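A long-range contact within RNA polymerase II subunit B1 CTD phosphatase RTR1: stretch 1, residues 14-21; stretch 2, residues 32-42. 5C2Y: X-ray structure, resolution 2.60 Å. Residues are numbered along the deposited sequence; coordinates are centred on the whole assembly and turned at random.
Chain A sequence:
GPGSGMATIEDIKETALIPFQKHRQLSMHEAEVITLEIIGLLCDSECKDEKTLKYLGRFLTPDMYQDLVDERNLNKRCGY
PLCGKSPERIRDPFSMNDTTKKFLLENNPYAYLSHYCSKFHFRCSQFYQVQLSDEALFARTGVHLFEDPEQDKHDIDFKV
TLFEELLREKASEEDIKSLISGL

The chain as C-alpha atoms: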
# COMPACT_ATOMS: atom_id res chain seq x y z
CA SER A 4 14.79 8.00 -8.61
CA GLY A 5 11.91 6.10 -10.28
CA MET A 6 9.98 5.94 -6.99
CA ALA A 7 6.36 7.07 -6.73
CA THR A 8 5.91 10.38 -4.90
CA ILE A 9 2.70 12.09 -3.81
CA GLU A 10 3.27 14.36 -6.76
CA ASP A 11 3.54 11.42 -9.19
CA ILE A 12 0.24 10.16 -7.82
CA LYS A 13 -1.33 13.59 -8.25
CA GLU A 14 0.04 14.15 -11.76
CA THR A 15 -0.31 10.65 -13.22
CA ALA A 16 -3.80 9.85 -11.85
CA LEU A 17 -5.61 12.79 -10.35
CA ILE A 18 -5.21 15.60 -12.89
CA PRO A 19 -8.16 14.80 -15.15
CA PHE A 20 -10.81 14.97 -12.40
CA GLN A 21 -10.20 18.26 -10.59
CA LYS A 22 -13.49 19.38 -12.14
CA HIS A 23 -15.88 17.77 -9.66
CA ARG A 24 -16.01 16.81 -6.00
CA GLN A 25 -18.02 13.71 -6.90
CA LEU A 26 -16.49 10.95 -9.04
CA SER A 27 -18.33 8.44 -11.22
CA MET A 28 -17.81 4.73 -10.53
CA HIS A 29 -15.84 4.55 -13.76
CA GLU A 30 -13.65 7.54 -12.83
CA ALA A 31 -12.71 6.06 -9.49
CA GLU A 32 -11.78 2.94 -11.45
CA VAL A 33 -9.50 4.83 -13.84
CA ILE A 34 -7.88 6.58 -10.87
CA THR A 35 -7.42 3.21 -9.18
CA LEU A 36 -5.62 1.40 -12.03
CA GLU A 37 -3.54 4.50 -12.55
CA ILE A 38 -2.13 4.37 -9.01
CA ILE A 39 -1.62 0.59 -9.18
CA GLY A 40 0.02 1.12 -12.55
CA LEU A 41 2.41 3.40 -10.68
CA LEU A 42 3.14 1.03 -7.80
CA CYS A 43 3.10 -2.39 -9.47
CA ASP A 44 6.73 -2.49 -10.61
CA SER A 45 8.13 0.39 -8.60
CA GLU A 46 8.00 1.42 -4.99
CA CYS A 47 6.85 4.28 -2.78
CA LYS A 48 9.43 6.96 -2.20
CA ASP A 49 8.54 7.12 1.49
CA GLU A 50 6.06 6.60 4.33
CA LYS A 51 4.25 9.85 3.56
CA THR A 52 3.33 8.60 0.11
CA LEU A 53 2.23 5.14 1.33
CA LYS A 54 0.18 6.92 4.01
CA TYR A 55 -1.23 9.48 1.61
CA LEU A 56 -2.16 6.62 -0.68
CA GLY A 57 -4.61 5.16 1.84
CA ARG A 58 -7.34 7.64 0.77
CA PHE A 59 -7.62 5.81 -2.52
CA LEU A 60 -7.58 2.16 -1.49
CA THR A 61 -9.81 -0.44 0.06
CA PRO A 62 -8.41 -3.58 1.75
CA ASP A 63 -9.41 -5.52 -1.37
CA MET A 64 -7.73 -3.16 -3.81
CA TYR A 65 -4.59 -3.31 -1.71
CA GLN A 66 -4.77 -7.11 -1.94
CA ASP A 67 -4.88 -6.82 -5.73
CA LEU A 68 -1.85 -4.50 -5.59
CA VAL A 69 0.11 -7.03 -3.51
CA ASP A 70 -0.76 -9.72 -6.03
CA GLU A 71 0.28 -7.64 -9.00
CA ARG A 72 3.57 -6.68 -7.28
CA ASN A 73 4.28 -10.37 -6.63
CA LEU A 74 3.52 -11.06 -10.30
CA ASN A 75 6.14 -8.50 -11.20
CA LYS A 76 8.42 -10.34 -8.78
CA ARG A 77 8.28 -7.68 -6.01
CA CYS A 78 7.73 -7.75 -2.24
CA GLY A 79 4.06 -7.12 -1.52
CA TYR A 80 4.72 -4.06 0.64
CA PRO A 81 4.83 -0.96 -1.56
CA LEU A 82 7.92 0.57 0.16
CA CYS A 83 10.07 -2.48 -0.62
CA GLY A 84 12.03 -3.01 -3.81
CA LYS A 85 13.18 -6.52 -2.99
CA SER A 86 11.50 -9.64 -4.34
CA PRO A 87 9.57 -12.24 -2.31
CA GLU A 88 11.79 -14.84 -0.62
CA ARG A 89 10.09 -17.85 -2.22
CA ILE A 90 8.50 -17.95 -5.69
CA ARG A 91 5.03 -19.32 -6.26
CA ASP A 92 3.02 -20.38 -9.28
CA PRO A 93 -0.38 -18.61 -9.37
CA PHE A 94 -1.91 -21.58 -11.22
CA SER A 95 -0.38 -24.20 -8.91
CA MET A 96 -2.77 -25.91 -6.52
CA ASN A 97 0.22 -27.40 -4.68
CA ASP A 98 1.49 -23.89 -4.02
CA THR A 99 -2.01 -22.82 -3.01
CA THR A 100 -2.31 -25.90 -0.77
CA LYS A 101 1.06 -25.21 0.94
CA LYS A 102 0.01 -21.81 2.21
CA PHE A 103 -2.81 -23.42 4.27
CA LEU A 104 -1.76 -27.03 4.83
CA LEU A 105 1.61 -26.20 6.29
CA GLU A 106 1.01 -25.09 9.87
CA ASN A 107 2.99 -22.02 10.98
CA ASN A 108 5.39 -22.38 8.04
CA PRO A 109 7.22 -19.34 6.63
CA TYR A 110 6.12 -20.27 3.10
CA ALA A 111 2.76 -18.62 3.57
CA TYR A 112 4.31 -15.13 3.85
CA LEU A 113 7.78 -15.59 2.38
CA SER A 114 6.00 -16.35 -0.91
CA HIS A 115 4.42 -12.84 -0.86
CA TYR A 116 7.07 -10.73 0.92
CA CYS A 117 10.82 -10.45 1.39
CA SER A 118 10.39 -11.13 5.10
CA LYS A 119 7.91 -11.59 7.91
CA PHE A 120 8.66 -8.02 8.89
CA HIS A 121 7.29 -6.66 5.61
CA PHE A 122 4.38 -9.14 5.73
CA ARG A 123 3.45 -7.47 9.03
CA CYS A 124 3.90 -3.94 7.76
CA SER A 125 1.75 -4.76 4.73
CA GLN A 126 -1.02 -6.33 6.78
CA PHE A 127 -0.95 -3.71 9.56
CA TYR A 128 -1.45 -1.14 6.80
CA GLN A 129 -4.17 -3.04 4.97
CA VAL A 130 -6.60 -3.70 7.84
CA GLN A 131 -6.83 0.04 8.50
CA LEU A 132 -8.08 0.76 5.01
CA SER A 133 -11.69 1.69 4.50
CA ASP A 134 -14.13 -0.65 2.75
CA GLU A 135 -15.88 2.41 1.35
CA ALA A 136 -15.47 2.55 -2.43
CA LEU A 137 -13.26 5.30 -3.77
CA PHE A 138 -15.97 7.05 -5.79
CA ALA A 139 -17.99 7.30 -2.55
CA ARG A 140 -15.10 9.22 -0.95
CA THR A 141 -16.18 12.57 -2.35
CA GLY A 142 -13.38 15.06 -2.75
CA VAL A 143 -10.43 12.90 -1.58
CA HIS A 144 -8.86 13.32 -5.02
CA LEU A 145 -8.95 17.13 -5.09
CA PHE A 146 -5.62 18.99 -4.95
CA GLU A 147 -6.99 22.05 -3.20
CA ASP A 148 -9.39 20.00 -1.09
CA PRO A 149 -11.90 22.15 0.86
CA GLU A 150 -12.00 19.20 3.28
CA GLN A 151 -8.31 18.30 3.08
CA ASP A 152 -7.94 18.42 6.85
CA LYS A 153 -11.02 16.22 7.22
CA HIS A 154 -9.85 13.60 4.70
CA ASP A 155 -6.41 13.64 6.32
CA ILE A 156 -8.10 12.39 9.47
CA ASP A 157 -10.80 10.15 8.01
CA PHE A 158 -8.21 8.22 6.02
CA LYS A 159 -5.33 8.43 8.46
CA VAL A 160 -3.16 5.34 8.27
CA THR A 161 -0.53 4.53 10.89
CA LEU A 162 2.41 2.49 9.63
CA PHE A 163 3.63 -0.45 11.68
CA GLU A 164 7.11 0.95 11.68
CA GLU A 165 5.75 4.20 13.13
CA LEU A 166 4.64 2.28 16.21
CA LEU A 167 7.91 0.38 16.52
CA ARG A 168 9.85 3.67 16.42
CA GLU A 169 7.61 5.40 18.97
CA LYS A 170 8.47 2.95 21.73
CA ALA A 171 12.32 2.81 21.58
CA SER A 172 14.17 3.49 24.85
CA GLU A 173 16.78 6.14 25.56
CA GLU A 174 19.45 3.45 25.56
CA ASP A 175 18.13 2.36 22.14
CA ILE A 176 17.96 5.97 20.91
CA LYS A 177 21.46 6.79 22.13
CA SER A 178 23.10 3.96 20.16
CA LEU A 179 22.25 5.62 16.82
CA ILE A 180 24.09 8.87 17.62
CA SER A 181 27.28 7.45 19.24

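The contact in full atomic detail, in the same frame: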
# COMPACT_ATOMS: atom_id res chain seq x y z
N GLU A 14 -0.13 13.82 -10.35
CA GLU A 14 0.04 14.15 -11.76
C GLU A 14 -0.42 13.02 -12.68
O GLU A 14 -1.09 13.27 -13.69
CB GLU A 14 1.51 14.48 -12.07
CG GLU A 14 1.94 15.91 -11.68
CD GLU A 14 3.46 16.05 -11.46
OE1 GLU A 14 4.18 15.03 -11.60
OE2 GLU A 14 3.93 17.17 -11.13
N THR A 15 -0.07 11.79 -12.34
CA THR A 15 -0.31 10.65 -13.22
C THR A 15 -1.76 10.14 -13.14
O THR A 15 -2.23 9.51 -14.07
CB THR A 15 0.66 9.49 -12.88
OG1 THR A 15 1.98 10.02 -12.66
CG2 THR A 15 0.70 8.46 -14.00
N ALA A 16 -2.47 10.43 -12.05
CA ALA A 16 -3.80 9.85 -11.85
C ALA A 16 -4.92 10.85 -11.59
O ALA A 16 -6.07 10.62 -11.95
CB ALA A 16 -3.77 8.84 -10.70
N LEU A 17 -4.58 11.94 -10.92
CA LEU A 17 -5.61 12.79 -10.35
C LEU A 17 -5.96 13.99 -11.22
O LEU A 17 -7.07 14.51 -11.12
CB LEU A 17 -5.18 13.27 -8.97
CG LEU A 17 -4.95 12.18 -7.94
CD1 LEU A 17 -4.61 12.79 -6.59
CD2 LEU A 17 -6.18 11.29 -7.88
N ILE A 18 -5.02 14.42 -12.05
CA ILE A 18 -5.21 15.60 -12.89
C ILE A 18 -6.56 15.68 -13.62
O ILE A 18 -7.25 16.70 -13.54
CB ILE A 18 -4.08 15.71 -13.94
CG1 ILE A 18 -2.78 16.19 -13.31
CG2 ILE A 18 -4.48 16.67 -15.06
CD1 ILE A 18 -1.64 16.28 -14.31
N PRO A 19 -6.97 14.60 -14.31
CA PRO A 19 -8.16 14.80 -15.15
C PRO A 19 -9.50 14.88 -14.42
O PRO A 19 -10.53 14.85 -15.09
CB PRO A 19 -8.15 13.57 -16.06
CG PRO A 19 -6.76 13.00 -15.93
CD PRO A 19 -6.38 13.27 -14.53
N PHE A 20 -9.52 14.97 -13.10
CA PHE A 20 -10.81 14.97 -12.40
C PHE A 20 -10.89 16.03 -11.31
O PHE A 20 -11.64 15.89 -10.34
CB PHE A 20 -11.09 13.60 -11.78
CG PHE A 20 -10.79 12.43 -12.69
CD1 PHE A 20 -11.75 11.94 -13.56
CD2 PHE A 20 -9.55 11.81 -12.65
CE1 PHE A 20 -11.48 10.86 -14.37
CE2 PHE A 20 -9.27 10.73 -13.47
CZ PHE A 20 -10.24 10.25 -14.32
N GLN A 21 -10.13 17.11 -11.49
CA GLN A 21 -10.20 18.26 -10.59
C GLN A 21 -11.35 19.20 -10.98
O GLN A 21 -11.36 20.38 -10.61
CB GLN A 21 -8.88 19.02 -10.60
CG GLN A 21 -7.68 18.12 -10.41
CD GLN A 21 -7.61 17.54 -9.01
OE1 GLN A 21 -7.69 18.28 -8.02
NE2 GLN A 21 -7.48 16.22 -8.91
N GLU A 32 -12.48 4.07 -10.87
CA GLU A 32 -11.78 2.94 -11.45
C GLU A 32 -10.52 3.38 -12.18
O GLU A 32 -9.43 2.88 -11.89
CB GLU A 32 -12.67 2.15 -12.41
CG GLU A 32 -13.53 1.10 -11.73
CD GLU A 32 -14.34 0.30 -12.72
OE1 GLU A 32 -14.30 0.62 -13.93
OE2 GLU A 32 -15.02 -0.65 -12.29
N VAL A 33 -10.66 4.32 -13.12
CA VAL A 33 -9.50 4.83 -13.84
C VAL A 33 -8.41 5.30 -12.88
O VAL A 33 -7.25 4.91 -12.99
CB VAL A 33 -9.89 5.98 -14.79
CG1 VAL A 33 -8.63 6.62 -15.40
CG2 VAL A 33 -10.78 5.46 -15.90
N ILE A 34 -8.80 6.13 -11.91
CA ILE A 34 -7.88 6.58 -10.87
C ILE A 34 -7.19 5.40 -10.21
O ILE A 34 -5.97 5.39 -10.06
CB ILE A 34 -8.62 7.42 -9.81
CG1 ILE A 34 -8.86 8.83 -10.34
CG2 ILE A 34 -7.83 7.47 -8.50
CD1 ILE A 34 -9.90 9.59 -9.58
N THR A 35 -7.97 4.39 -9.85
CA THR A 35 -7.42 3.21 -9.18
C THR A 35 -6.32 2.55 -10.00
O THR A 35 -5.18 2.43 -9.52
CB THR A 35 -8.52 2.18 -8.87
OG1 THR A 35 -9.53 2.80 -8.05
CG2 THR A 35 -7.95 0.99 -8.14
N LEU A 36 -6.62 2.14 -11.23
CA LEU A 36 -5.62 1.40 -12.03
C LEU A 36 -4.45 2.29 -12.39
O LEU A 36 -3.37 1.81 -12.75
CB LEU A 36 -6.23 0.82 -13.31
CG LEU A 36 -7.37 -0.18 -13.11
CD1 LEU A 36 -7.92 -0.59 -14.45
CD2 LEU A 36 -6.94 -1.41 -12.30
N GLU A 37 -4.65 3.60 -12.29
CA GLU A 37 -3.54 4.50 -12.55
C GLU A 37 -2.53 4.50 -11.41
O GLU A 37 -1.33 4.50 -11.66
CB GLU A 37 -4.05 5.93 -12.80
CG GLU A 37 -4.45 6.15 -14.25
CD GLU A 37 -3.28 5.99 -15.21
OE1 GLU A 37 -2.12 6.00 -14.76
OE2 GLU A 37 -3.51 5.82 -16.43
N ILE A 38 -3.02 4.49 -10.17
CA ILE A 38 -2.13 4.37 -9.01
C ILE A 38 -1.41 3.02 -9.00
O ILE A 38 -0.19 2.95 -8.88
CB ILE A 38 -2.91 4.54 -7.70
CG1 ILE A 38 -3.46 5.96 -7.60
CG2 ILE A 38 -2.01 4.28 -6.53
CD1 ILE A 38 -4.53 6.11 -6.59
N ILE A 39 -2.18 1.94 -9.14
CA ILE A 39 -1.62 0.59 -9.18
C ILE A 39 -0.66 0.42 -10.35
O ILE A 39 0.33 -0.31 -10.24
CB ILE A 39 -2.73 -0.46 -9.25
CG1 ILE A 39 -3.55 -0.41 -7.96
CG2 ILE A 39 -2.14 -1.84 -9.45
CD1 ILE A 39 -4.55 -1.50 -7.85
N GLY A 40 -0.93 1.10 -11.46
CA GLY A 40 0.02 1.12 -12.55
C GLY A 40 1.33 1.72 -12.07
O GLY A 40 2.42 1.30 -12.45
N LEU A 41 1.24 2.70 -11.19
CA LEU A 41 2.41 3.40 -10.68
C LEU A 41 3.19 2.56 -9.66
O LEU A 41 4.42 2.65 -9.56
CB LEU A 41 1.97 4.73 -10.06
CG LEU A 41 2.77 6.00 -10.31
CD1 LEU A 41 2.65 6.43 -11.74
CD2 LEU A 41 2.24 7.08 -9.41
N LEU A 42 2.49 1.73 -8.90
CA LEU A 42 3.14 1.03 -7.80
C LEU A 42 3.39 -0.45 -8.06
O LEU A 42 3.94 -1.12 -7.18
CB LEU A 42 2.31 1.18 -6.53
CG LEU A 42 2.36 2.55 -5.86
CD1 LEU A 42 1.86 2.44 -4.45
CD2 LEU A 42 3.76 3.06 -5.86

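Stretch 2 is helical throughout, and stretch 1 lays a helical segment and the turn that follows against one side of that helix. The backbones come closest at Ala16 and Ile34, whose CA atoms lie 5.3 Å apart. No hydrogen bond crosses the 388 Å² buried here, and most of the close pairs are between carbon atoms.

Along stretch 2, Val33 comes first: its CG1 meets the edge of the Phe20 ring, 4.1 Å from CZ. Ile34 follows as the hub. Its CA-to-CB bond points sideways, yet its end comes nearer, placing CG1 3.7 Å from Phe20 CE2 and 3.7 Å from Ala16 O, while CG2 lies 4.2 Å from Leu17 CD2. Thr35 points away, and Leu36 is out of reach.

One turn on, Glu37 contributes its aliphatic base: its CB sits 3.6 Å from Ala16 CB. Its carboxylate runs beside Thr15, with OE1 3.8 Å from Thr15 CG2, a contact without a hydrogen bond. Ile38 adds a looser apolar touch, CG1 to Ala16 CB at 4.2 Å. Leu41 closes the contact, its CD1 3.6 Å from Thr15 CG2; the threonine offers this methyl while its OG1 is hydrogen-bonded elsewhere in the structure.

The contacting positions, 33, 34, 37, 38 and 41, follow the helical repeat.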